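Local atomic coordinates of alpha-glucosidase ([Eubacterium] rectale, PDB entry 6PNR), a protein that hydrolyses, as a family 31 sulfoquinovosidase, the alpha-glycosidic bonds of sulfoquinovosides, probably those derived from sulfolipid. Residues Leu316-Pro321 against Ala389-Tyr394; Leu287-Lys292 against Asn320-Asn325; Leu418-Asn423 against Tyr438-Gly443. All coordinates share one frame; numbering follows the deposited sequence.

Interaction 1 (Leu316-Pro321 against Ala389-Tyr394); sequences LGYVNP and ADFGEY. With 9VH ([(3~{S},4~{R},5~{R})-4,5-bis(oxidanyl)piperidin-3-yl]methanesulfonic acid), chain C.
At its edge, near its plane, the Phe391 ring receives the Tyr318 hydroxyl, with Tyr318 OH 3.3 Å from Phe391 CE2; sulfonate oxygen O2 of the bound aza-sugar also lies in plane at the rim. The Asn320 amide runs alongside the phenyl group, its plane turned 78° from the ring, and brings ND2 to 3.4 Å from Phe391 CD2. Arg441 adds a cation-pi contact to this ring. Asp390 reaches the edge of the Tyr318 ring, with the carboxylate nearly perpendicular to it. Tyr318 OH donates to Asp390 OD2 at 2.6 Å, though the modelled place of OD2 is less sure. The firmer bond of this hydroxyl comes from Asn320 ND2 at 3.0 Å, almost straight (171°) and in the amide plane, while Asn320 OD1 is taken by the backbone N of Tyr322. Tyr318 CG stands anti to the backbone N (chi1 175°), which carries the phenol out to Asp390. In the backbone, Asp390 N donates to Val319 O at 3.0 Å, and Pro321 CD rests 3.3 Å from Asp390 O. Val319 and Ala389 form a parallel bridge. Neighbouring parallel strands, 314-319 and 386-389, thus deliver pocket residues from their C-terminal ends, the active-site arrangement of a TIM barrel.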
loop_
_atom_site.group_PDB
_atom_site.type_symbol
_atom_site.label_atom_id
_atom_site.label_comp_id
_atom_site.label_asym_id
_atom_site.label_seq_id
_atom_site.Cartn_x
_atom_site.Cartn_y
_atom_site.Cartn_z
ATOM N N LEU A 316 34.620 -16.013 17.802
ATOM C CA LEU A 316 33.959 -14.818 17.287
ATOM C C LEU A 316 32.727 -14.482 18.120
ATOM O O LEU A 316 32.030 -15.371 18.616
ATOM C CB LEU A 316 33.554 -14.971 15.805
ATOM C CG LEU A 316 34.706 -15.171 14.801
ATOM C CD1 LEU A 316 35.163 -16.640 14.716
ATOM C CD2 LEU A 316 34.338 -14.630 13.430
ATOM N N GLY A 317 32.460 -13.186 18.253
ATOM C CA GLY A 317 31.400 -12.698 19.122
ATOM C C GLY A 317 30.376 -11.830 18.410
ATOM O O GLY A 317 30.088 -12.030 17.223
ATOM N N TYR A 318 29.850 -10.835 19.119
ATOM C CA TYR A 318 28.742 -10.023 18.635
ATOM C C TYR A 318 28.713 -8.727 19.433
ATOM O O TYR A 318 28.817 -8.769 20.658
ATOM C CB TYR A 318 27.404 -10.788 18.797
ATOM C CG TYR A 318 26.174 -9.980 18.434
ATOM C CD1 TYR A 318 25.685 -8.986 19.287
ATOM C CD2 TYR A 318 25.485 -10.218 17.248
ATOM C CE1 TYR A 318 24.590 -8.239 18.962
ATOM C CE2 TYR A 318 24.363 -9.478 16.921
ATOM C CZ TYR A 318 23.930 -8.476 17.779
ATOM O OH TYR A 318 22.812 -7.713 17.490
ATOM N N VAL A 319 28.542 -7.588 18.744
ATOM C CA VAL A 319 28.235 -6.302 19.366
ATOM C C VAL A 319 27.292 -5.543 18.440
ATOM O O VAL A 319 27.242 -5.783 17.230
ATOM C CB VAL A 319 29.488 -5.414 19.632
ATOM C CG1 VAL A 319 30.424 -6.064 20.642
ATOM C CG2 VAL A 319 30.209 -5.167 18.347
ATOM N N ASN A 320 26.563 -4.600 19.013
ATOM C CA ASN A 320 25.775 -3.671 18.214
ATOM C C ASN A 320 25.749 -2.345 18.961
ATOM O O ASN A 320 26.219 -2.259 20.103
ATOM C CB ASN A 320 24.374 -4.249 17.883
ATOM C CG ASN A 320 23.347 -4.189 19.036
ATOM O OD1 ASN A 320 23.273 -3.212 19.787
ATOM N ND2 ASN A 320 22.484 -5.225 19.112
ATOM N N PRO A 321 25.287 -1.261 18.320
ATOM C CA PRO A 321 25.551 0.061 18.911
ATOM C C PRO A 321 24.503 0.516 19.919
ATOM O O PRO A 321 24.389 1.717 20.189
ATOM C CB PRO A 321 25.584 0.977 17.689
ATOM C CG PRO A 321 24.591 0.376 16.775
ATOM C CD PRO A 321 24.628 -1.130 17.009
ATOM N N ALA A 389 28.967 -7.310 13.760
ATOM C CA ALA A 389 28.782 -5.915 14.163
ATOM C C ALA A 389 27.439 -5.475 13.588
ATOM O O ALA A 389 27.349 -5.000 12.453
ATOM C CB ALA A 389 29.939 -5.033 13.681
ATOM N N ASP A 390 26.401 -5.603 14.404
ATOM C CA ASP A 390 25.032 -5.715 13.946
ATOM C C ASP A 390 24.313 -4.370 14.013
ATOM O O ASP A 390 24.790 -3.400 14.602
ATOM C CB ASP A 390 24.323 -6.758 14.810
ATOM C CG ASP A 390 23.038 -7.260 14.211
ATOM O OD1 ASP A 390 22.716 -6.983 13.028
ATOM O OD2 ASP A 390 22.345 -7.957 14.957
ATOM N N PHE A 391 23.143 -4.335 13.384
ATOM C CA PHE A 391 22.209 -3.217 13.433
ATOM C C PHE A 391 22.815 -1.919 12.915
ATOM O O PHE A 391 23.778 -1.937 12.148
ATOM C CB PHE A 391 21.674 -3.033 14.855
ATOM C CG PHE A 391 20.663 -4.085 15.268
ATOM C CD1 PHE A 391 19.322 -3.943 14.944
ATOM C CD2 PHE A 391 21.055 -5.209 15.975
ATOM C CE1 PHE A 391 18.381 -4.903 15.334
ATOM C CE2 PHE A 391 20.121 -6.181 16.364
ATOM C CZ PHE A 391 18.789 -6.028 16.032
ATOM N N GLY A 392 22.246 -0.790 13.332
ATOM C CA GLY A 392 22.562 0.509 12.774
ATOM C C GLY A 392 21.409 1.173 12.045
ATOM O O GLY A 392 21.577 2.307 11.579
ATOM N N GLU A 393 20.245 0.523 11.945
ATOM C CA GLU A 393 19.119 1.008 11.145
ATOM C C GLU A 393 18.023 1.675 11.961
ATOM O O GLU A 393 17.046 2.155 11.375
ATOM C CB GLU A 393 18.471 -0.141 10.350
ATOM C CG GLU A 393 19.420 -1.127 9.696
ATOM C CD GLU A 393 19.831 -2.255 10.638
ATOM O OE1 GLU A 393 19.557 -2.141 11.850
ATOM O OE2 GLU A 393 20.419 -3.252 10.164
ATOM N N TYR A 394 18.132 1.699 13.288
ATOM C CA TYR A 394 16.973 1.958 14.139
ATOM C C TYR A 394 16.930 3.373 14.697
ATOM O O TYR A 394 16.273 3.591 15.720
ATOM C CB TYR A 394 16.940 0.987 15.322
ATOM C CG TYR A 394 16.317 -0.372 15.085
ATOM C CD1 TYR A 394 16.844 -1.243 14.159
ATOM C CD2 TYR A 394 15.241 -0.804 15.854
ATOM C CE1 TYR A 394 16.299 -2.497 13.969
ATOM C CE2 TYR A 394 14.695 -2.065 15.682
ATOM C CZ TYR A 394 15.228 -2.902 14.729
ATOM O OH TYR A 394 14.706 -4.158 14.526
HETATM O O1 9VH C . 18.291 -11.537 18.436
HETATM S S1 9VH C . 19.269 -10.465 18.506
HETATM O O2 9VH C . 18.703 -9.239 18.000
HETATM O O3 9VH C . 19.842 -10.365 19.826
HETATM C C1 9VH C . 20.564 -10.967 17.406
HETATM C C2 9VH C . 20.154 -11.043 15.930
HETATM C C3 9VH C . 20.043 -9.622 15.398
HETATM N N1 9VH C . 19.951 -9.451 13.948
HETATM C C4 9VH C . 20.995 -10.186 13.235
HETATM C C5 9VH C . 20.953 -11.657 13.618
HETATM O O4 9VH C . 21.978 -12.334 12.895
HETATM C C6 9VH C . 21.188 -11.817 15.114
HETATM O O5 9VH C . 21.163 -13.194 15.478
#

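Interaction 2 (Leu287-Lys292 against Asn320-Asn325); sequences LQWDWK and NPYLVN. With 9VH ([(3~{S},4~{R},5~{R})-4,5-bis(oxidanyl)piperidin-3-yl]methanesulfonic acid), chain C.
Asn320 is lodged between two indoles, Trp289 and Trp291, and most of the contact is aromatic and apolar. Its ND2 stands 3.2 Å above the Trp289 plane, over the centre of the indole, with the amide almost perpendicular to that ring (84°). Trp291 presents one face to the backbone N of Asn320, while its CZ2 approaches Asn320 OD1 to 3.2 Å. Asn320 CG sits between the backbone N and the carbonyl carbon (chi1 78°), which tucks the amide between the rings. Around them, Trp289 CZ3 touches Tyr322 CD2 at 3.8 Å, Trp291 CD1 meets Leu323 CD2 at 3.5 Å, and Val324 CG1 packs against Trp289 CB and the Gln288 amide, whose OE1 is held by Arg279.

Among the polar links, Val324 N donates to Trp289 O at 3.1 Å. A water donates to this same oxygen and to Val324 O, bridging the backbones. Trp291 NE1 makes only a weak bond to Tyr322 O, and Asn320 OD1 accepts from Tyr322 N, closing an Asx turn.

Ligand bonds come from the 287-292 segment: Trp289 NE1 gives a nearly straight one (169°, 3.2 Å) to sulfonate oxygen O3 of 9VH, and Leu287 N a weak one to the same atom. With Asn320 over one face, and Phe352 and Phe355 meeting it edge-to-face, the Trp289 indole is braced with its N-H toward the sulfonate; two neutral donors on one oxygen are consistent with recognition of the anionic group that distinguishes sulfoquinovose from glucose.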
loop_
_atom_site.group_PDB
_atom_site.type_symbol
_atom_site.label_atom_id
_atom_site.label_comp_id
_atom_site.label_asym_id
_atom_site.label_seq_id
_atom_site.Cartn_x
_atom_site.Cartn_y
_atom_site.Cartn_z
ATOM N N LEU A 287 19.502 -12.001 22.362
ATOM C CA LEU A 287 20.751 -11.781 23.068
ATOM C C LEU A 287 20.574 -10.709 24.132
ATOM O O LEU A 287 19.715 -9.833 24.015
ATOM C CB LEU A 287 21.851 -11.322 22.108
ATOM C CG LEU A 287 22.127 -12.232 20.917
ATOM C CD1 LEU A 287 23.217 -11.635 20.014
ATOM C CD2 LEU A 287 22.525 -13.585 21.478
ATOM N N GLN A 288 21.446 -10.746 25.137
ATOM C CA GLN A 288 21.511 -9.692 26.147
ATOM C C GLN A 288 22.476 -8.610 25.665
ATOM O O GLN A 288 23.671 -8.878 25.483
ATOM C CB GLN A 288 21.942 -10.283 27.498
ATOM C CG GLN A 288 22.222 -9.273 28.610
ATOM C CD GLN A 288 20.999 -8.481 29.061
ATOM O OE1 GLN A 288 19.885 -8.673 28.575
ATOM N NE2 GLN A 288 21.214 -7.581 30.005
ATOM N N TRP A 289 21.968 -7.386 25.456
ATOM C CA TRP A 289 22.759 -6.331 24.797
ATOM C C TRP A 289 23.584 -5.565 25.838
ATOM O O TRP A 289 23.301 -4.425 26.217
ATOM C CB TRP A 289 21.858 -5.409 23.981
ATOM C CG TRP A 289 21.197 -6.103 22.805
ATOM C CD1 TRP A 289 21.259 -7.436 22.495
ATOM C CD2 TRP A 289 20.388 -5.496 21.792
ATOM N NE1 TRP A 289 20.526 -7.691 21.363
ATOM C CE2 TRP A 289 19.986 -6.519 20.910
ATOM C CE3 TRP A 289 19.970 -4.184 21.541
ATOM C CZ2 TRP A 289 19.196 -6.274 19.801
ATOM C CZ3 TRP A 289 19.174 -3.944 20.441
ATOM C CH2 TRP A 289 18.799 -4.986 19.579
ATOM N N ASP A 290 24.643 -6.235 26.283
ATOM C CA ASP A 290 25.569 -5.717 27.289
ATOM C C ASP A 290 26.919 -6.366 26.978
ATOM O O ASP A 290 27.133 -7.530 27.324
ATOM C CB ASP A 290 25.068 -6.066 28.685
ATOM C CG ASP A 290 25.834 -5.354 29.789
ATOM O OD1 ASP A 290 26.455 -4.302 29.522
ATOM O OD2 ASP A 290 25.801 -5.860 30.931
ATOM N N TRP A 291 27.807 -5.628 26.305
ATOM C CA TRP A 291 28.906 -6.227 25.532
ATOM C C TRP A 291 30.125 -6.569 26.395
ATOM O O TRP A 291 31.240 -6.110 26.153
ATOM C CB TRP A 291 29.292 -5.297 24.388
ATOM C CG TRP A 291 28.086 -4.717 23.714
ATOM C CD1 TRP A 291 27.789 -3.388 23.549
ATOM C CD2 TRP A 291 26.989 -5.446 23.155
ATOM N NE1 TRP A 291 26.574 -3.252 22.913
ATOM C CE2 TRP A 291 26.068 -4.500 22.652
ATOM C CE3 TRP A 291 26.694 -6.809 23.019
ATOM C CZ2 TRP A 291 24.876 -4.873 22.029
ATOM C CZ3 TRP A 291 25.505 -7.174 22.386
ATOM C CH2 TRP A 291 24.619 -6.214 21.900
ATOM N N LYS A 292 29.882 -7.407 27.406
ATOM C CA LYS A 292 30.900 -8.071 28.212
ATOM C C LYS A 292 30.514 -9.537 28.299
ATOM O O LYS A 292 29.324 -9.862 28.310
ATOM C CB LYS A 292 30.990 -7.481 29.629
ATOM C CG LYS A 292 31.095 -5.961 29.635
ATOM C CD LYS A 292 31.566 -5.405 30.976
ATOM C CE LYS A 292 30.511 -5.497 32.050
ATOM N NZ LYS A 292 30.992 -4.832 33.299
ATOM N N ASN A 320 26.563 -4.600 19.013
ATOM C CA ASN A 320 25.775 -3.671 18.214
ATOM C C ASN A 320 25.749 -2.345 18.961
ATOM O O ASN A 320 26.219 -2.259 20.103
ATOM C CB ASN A 320 24.374 -4.249 17.883
ATOM C CG ASN A 320 23.347 -4.189 19.036
ATOM O OD1 ASN A 320 23.273 -3.212 19.787
ATOM N ND2 ASN A 320 22.484 -5.225 19.112
ATOM N N PRO A 321 25.287 -1.261 18.320
ATOM C CA PRO A 321 25.551 0.061 18.911
ATOM C C PRO A 321 24.503 0.516 19.919
ATOM O O PRO A 321 24.389 1.717 20.189
ATOM C CB PRO A 321 25.584 0.977 17.689
ATOM C CG PRO A 321 24.591 0.376 16.775
ATOM C CD PRO A 321 24.628 -1.130 17.009
ATOM N N TYR A 322 23.750 -0.422 20.492
ATOM C CA TYR A 322 22.721 -0.123 21.482
ATOM C C TYR A 322 23.009 -0.893 22.766
ATOM O O TYR A 322 23.784 -1.851 22.770
ATOM C CB TYR A 322 21.324 -0.481 20.948
ATOM C CG TYR A 322 21.120 -0.089 19.489
ATOM C CD1 TYR A 322 21.246 1.231 19.080
ATOM C CD2 TYR A 322 20.796 -1.044 18.525
ATOM C CE1 TYR A 322 21.058 1.599 17.750
ATOM C CE2 TYR A 322 20.596 -0.684 17.200
ATOM C CZ TYR A 322 20.745 0.633 16.819
ATOM O OH TYR A 322 20.567 0.991 15.508
ATOM N N LEU A 323 22.364 -0.487 23.863
ATOM C CA LEU A 323 22.582 -1.127 25.164
ATOM C C LEU A 323 21.252 -1.263 25.885
ATOM O O LEU A 323 20.560 -0.264 26.088
ATOM C CB LEU A 323 23.565 -0.311 26.011
ATOM C CG LEU A 323 24.971 -0.260 25.448
ATOM C CD1 LEU A 323 25.781 0.856 26.132
ATOM C CD2 LEU A 323 25.619 -1.640 25.634
ATOM N N VAL A 324 20.891 -2.493 26.264
ATOM C CA VAL A 324 19.622 -2.718 26.953
ATOM C C VAL A 324 19.682 -2.108 28.357
ATOM O O VAL A 324 20.722 -2.127 29.027
ATOM C CB VAL A 324 19.293 -4.228 26.992
ATOM C CG1 VAL A 324 20.346 -5.007 27.786
ATOM C CG2 VAL A 324 17.891 -4.475 27.557
ATOM N N ASN A 325 18.552 -1.582 28.815
ATOM C CA ASN A 325 18.535 -0.716 29.992
ATOM C C ASN A 325 18.670 -1.455 31.329
ATOM O O ASN A 325 18.558 -0.815 32.374
ATOM C CB ASN A 325 17.268 0.146 29.997
ATOM C CG ASN A 325 16.007 -0.653 30.221
ATOM O OD1 ASN A 325 16.013 -1.880 30.169
ATOM N ND2 ASN A 325 14.901 0.053 30.460
HETATM O O1 9VH C . 18.291 -11.537 18.436
HETATM S S1 9VH C . 19.269 -10.465 18.506
HETATM O O2 9VH C . 18.703 -9.239 18.000
HETATM O O3 9VH C . 19.842 -10.365 19.826
HETATM C C1 9VH C . 20.564 -10.967 17.406
HETATM C C2 9VH C . 20.154 -11.043 15.930
HETATM C C3 9VH C . 20.043 -9.622 15.398
HETATM N N1 9VH C . 19.951 -9.451 13.948
HETATM C C4 9VH C . 20.995 -10.186 13.235
HETATM C C5 9VH C . 20.953 -11.657 13.618
HETATM O O4 9VH C . 21.978 -12.334 12.895
HETATM C C6 9VH C . 21.188 -11.817 15.114
HETATM O O5 9VH C . 21.163 -13.194 15.478
HETATM O O HOH W 1 23.430 -2.787 28.577
#

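Interaction 3 (Leu418-Asn423 against Tyr438-Gly443); sequences LWAKCN and YFMRAG. With 9VH ([(3~{S},4~{R},5~{R})-4,5-bis(oxidanyl)piperidin-3-yl]methanesulfonic acid), chain C.
Asn423 meets the Tyr438 ring with its CB and not its amide: CB sits over the centre of the ring, 3.6 Å from the centroid and only 12° off the ring normal, a CH-pi contact. The Asn423 amide is meanwhile turned back onto its own helix. Its ND2 donates to Trp419 O at 3.0 Å, 44° out of the carbonyl plane, and the backbone N of Asn423 reaches that oxygen from the opposite face. ND2 also rests over the rim of one face of the Trp419 indole, while OD1 accepts from Trp387 NE1. In sequence, helix 408-429 links parallel strands 386-389 and 437-439, so the contact is part of a beta-alpha-beta crossover of the TIM barrel, with the helix packed on the strand it leads into. Farther along, Met440 reaches the helix with its tip. Met440 SD lies 3.5 Å from Ala420 CB; the bend at chi3 (64°) directs CE to Trp419 CD1, also 3.5 Å away. Tyr438 OH is hydrogen-bonded to Tyr450 O. Next in sequence, Arg441 sends an extended side chain into the pocket instead, bringing NH1 to 3.3 Å from N1 of 9VH, while its NE is salt-bridged to Glu393.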
loop_
_atom_site.group_PDB
_atom_site.type_symbol
_atom_site.label_atom_id
_atom_site.label_comp_id
_atom_site.label_asym_id
_atom_site.label_seq_id
_atom_site.Cartn_x
_atom_site.Cartn_y
_atom_site.Cartn_z
ATOM N N LEU A 418 28.783 5.630 10.721
ATOM C CA LEU A 418 29.386 5.975 12.011
ATOM C C LEU A 418 29.715 4.722 12.808
ATOM O O LEU A 418 30.797 4.610 13.401
ATOM C CB LEU A 418 28.450 6.880 12.822
ATOM C CG LEU A 418 28.312 8.305 12.290
ATOM C CD1 LEU A 418 27.199 9.063 13.017
ATOM C CD2 LEU A 418 29.640 9.032 12.417
ATOM N N TRP A 419 28.790 3.763 12.823
ATOM C CA TRP A 419 29.006 2.518 13.545
ATOM C C TRP A 419 30.127 1.700 12.901
ATOM O O TRP A 419 30.984 1.142 13.600
ATOM C CB TRP A 419 27.665 1.772 13.599
ATOM C CG TRP A 419 27.645 0.378 14.143
ATOM C CD1 TRP A 419 26.948 -0.681 13.624
ATOM C CD2 TRP A 419 28.293 -0.115 15.323
ATOM N NE1 TRP A 419 27.143 -1.805 14.392
ATOM C CE2 TRP A 419 27.965 -1.485 15.440
ATOM C CE3 TRP A 419 29.113 0.464 16.294
ATOM C CZ2 TRP A 419 28.444 -2.281 16.474
ATOM C CZ3 TRP A 419 29.588 -0.337 17.325
ATOM C CH2 TRP A 419 29.251 -1.693 17.405
ATOM N N ALA A 420 30.151 1.639 11.565
ATOM C CA ALA A 420 31.254 0.994 10.859
ATOM C C ALA A 420 32.585 1.612 11.254
ATOM O O ALA A 420 33.559 0.900 11.544
ATOM C CB ALA A 420 31.044 1.112 9.349
ATOM N N LYS A 421 32.632 2.947 11.278
ATOM C CA LYS A 421 33.845 3.675 11.649
ATOM C C LYS A 421 34.281 3.345 13.073
ATOM O O LYS A 421 35.478 3.238 13.360
ATOM C CB LYS A 421 33.590 5.172 11.508
ATOM C CG LYS A 421 34.827 6.038 11.472
ATOM C CD LYS A 421 34.444 7.481 11.159
ATOM C CE LYS A 421 35.659 8.288 10.727
ATOM N NZ LYS A 421 35.265 9.667 10.311
ATOM N N CYS A 422 33.323 3.209 13.985
ATOM C CA CYS A 422 33.649 2.818 15.352
ATOM C C CYS A 422 34.411 1.500 15.379
ATOM O O CYS A 422 35.447 1.382 16.042
ATOM C CB CYS A 422 32.367 2.717 16.172
ATOM S SG CYS A 422 32.684 2.542 17.926
ATOM N N ASN A 423 33.907 0.495 14.658
ATOM C CA ASN A 423 34.555 -0.811 14.616
ATOM C C ASN A 423 35.897 -0.735 13.912
ATOM O O ASN A 423 36.874 -1.347 14.355
ATOM C CB ASN A 423 33.654 -1.824 13.913
ATOM C CG ASN A 423 32.499 -2.276 14.797
ATOM O OD1 ASN A 423 32.623 -3.237 15.560
ATOM N ND2 ASN A 423 31.392 -1.562 14.721
ATOM N N TYR A 438 35.230 -8.089 11.345
ATOM C CA TYR A 438 33.850 -7.949 11.782
ATOM C C TYR A 438 32.967 -7.903 10.543
ATOM O O TYR A 438 33.417 -7.547 9.451
ATOM C CB TYR A 438 33.632 -6.700 12.664
ATOM C CG TYR A 438 34.201 -5.439 12.053
ATOM C CD1 TYR A 438 35.532 -5.093 12.244
ATOM C CD2 TYR A 438 33.413 -4.608 11.265
ATOM C CE1 TYR A 438 36.071 -3.947 11.664
ATOM C CE2 TYR A 438 33.940 -3.465 10.667
ATOM C CZ TYR A 438 35.270 -3.139 10.875
ATOM O OH TYR A 438 35.803 -2.012 10.289
ATOM N N PHE A 439 31.717 -8.306 10.691
ATOM C CA PHE A 439 30.827 -8.276 9.538
ATOM C C PHE A 439 29.557 -7.524 9.888
ATOM O O PHE A 439 29.008 -7.688 10.980
ATOM C CB PHE A 439 30.522 -9.696 8.997
ATOM C CG PHE A 439 30.419 -10.766 10.060
ATOM C CD1 PHE A 439 31.558 -11.345 10.606
ATOM C CD2 PHE A 439 29.169 -11.228 10.476
ATOM C CE1 PHE A 439 31.455 -12.345 11.565
ATOM C CE2 PHE A 439 29.058 -12.228 11.441
ATOM C CZ PHE A 439 30.182 -12.782 11.984
ATOM N N MET A 440 29.116 -6.675 8.959
ATOM C CA MET A 440 27.975 -5.795 9.153
ATOM C C MET A 440 26.896 -6.085 8.118
ATOM O O MET A 440 27.184 -6.491 6.988
ATOM C CB MET A 440 28.404 -4.329 9.052
ATOM C CG MET A 440 29.653 -3.995 9.870
ATOM S SD MET A 440 30.013 -2.237 9.833
ATOM C CE MET A 440 28.577 -1.552 10.662
ATOM N N ARG A 441 25.642 -5.874 8.510
ATOM C CA ARG A 441 24.537 -5.957 7.566
ATOM C C ARG A 441 24.042 -4.586 7.111
ATOM O O ARG A 441 23.506 -4.472 6.010
ATOM C CB ARG A 441 23.363 -6.734 8.186
ATOM C CG ARG A 441 22.704 -6.029 9.365
ATOM C CD ARG A 441 21.501 -6.810 9.939
ATOM N NE ARG A 441 20.674 -5.955 10.788
ATOM C CZ ARG A 441 19.588 -6.362 11.451
ATOM N NH1 ARG A 441 19.176 -7.622 11.365
ATOM N NH2 ARG A 441 18.902 -5.500 12.188
ATOM N N ALA A 442 24.208 -3.542 7.922
ATOM C CA ALA A 442 23.818 -2.196 7.535
ATOM C C ALA A 442 25.011 -1.429 6.967
ATOM O O ALA A 442 26.174 -1.749 7.232
ATOM C CB ALA A 442 23.231 -1.431 8.721
ATOM N N GLY A 443 24.712 -0.397 6.188
ATOM C CA GLY A 443 25.799 0.393 5.639
ATOM C C GLY A 443 25.295 1.649 4.959
ATOM O O GLY A 443 24.096 1.944 4.938
HETATM O O1 9VH C . 18.291 -11.537 18.436
HETATM S S1 9VH C . 19.269 -10.465 18.506
HETATM O O2 9VH C . 18.703 -9.239 18.000
HETATM O O3 9VH C . 19.842 -10.365 19.826
HETATM C C1 9VH C . 20.564 -10.967 17.406
HETATM C C2 9VH C . 20.154 -11.043 15.930
HETATM C C3 9VH C . 20.043 -9.622 15.398
HETATM N N1 9VH C . 19.951 -9.451 13.948
HETATM C C4 9VH C . 20.995 -10.186 13.235
HETATM C C5 9VH C . 20.953 -11.657 13.618
HETATM O O4 9VH C . 21.978 -12.334 12.895
HETATM C C6 9VH C . 21.188 -11.817 15.114
HETATM O O5 9VH C . 21.163 -13.194 15.478
#

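Overall arrangement
All three contacts lie within the family 31 TIM-barrel domain and touch the same bound inhibitor. Interaction 2 opens first, at 287-292; interaction 1 begins on the stretch where interaction 2 ends, and the two, with centres about 9 Å apart, share Asn320 and Pro321, between strands 314-319 and 322-324. Interaction 3 comes last, its centre about 8 Å from that of interaction 1 and about 16 Å from that of interaction 2. Interactions 1 and 3 belong to one parallel sheet, where strand 386-389 runs between 314-319 and 437-439; a backbone bond from Ala389 N to Phe439 O and the Glu393-Arg441 salt bridge join them. Interaction 2 contributes bonds to the sulfonate, so successive barrel strands and loops build one pocket.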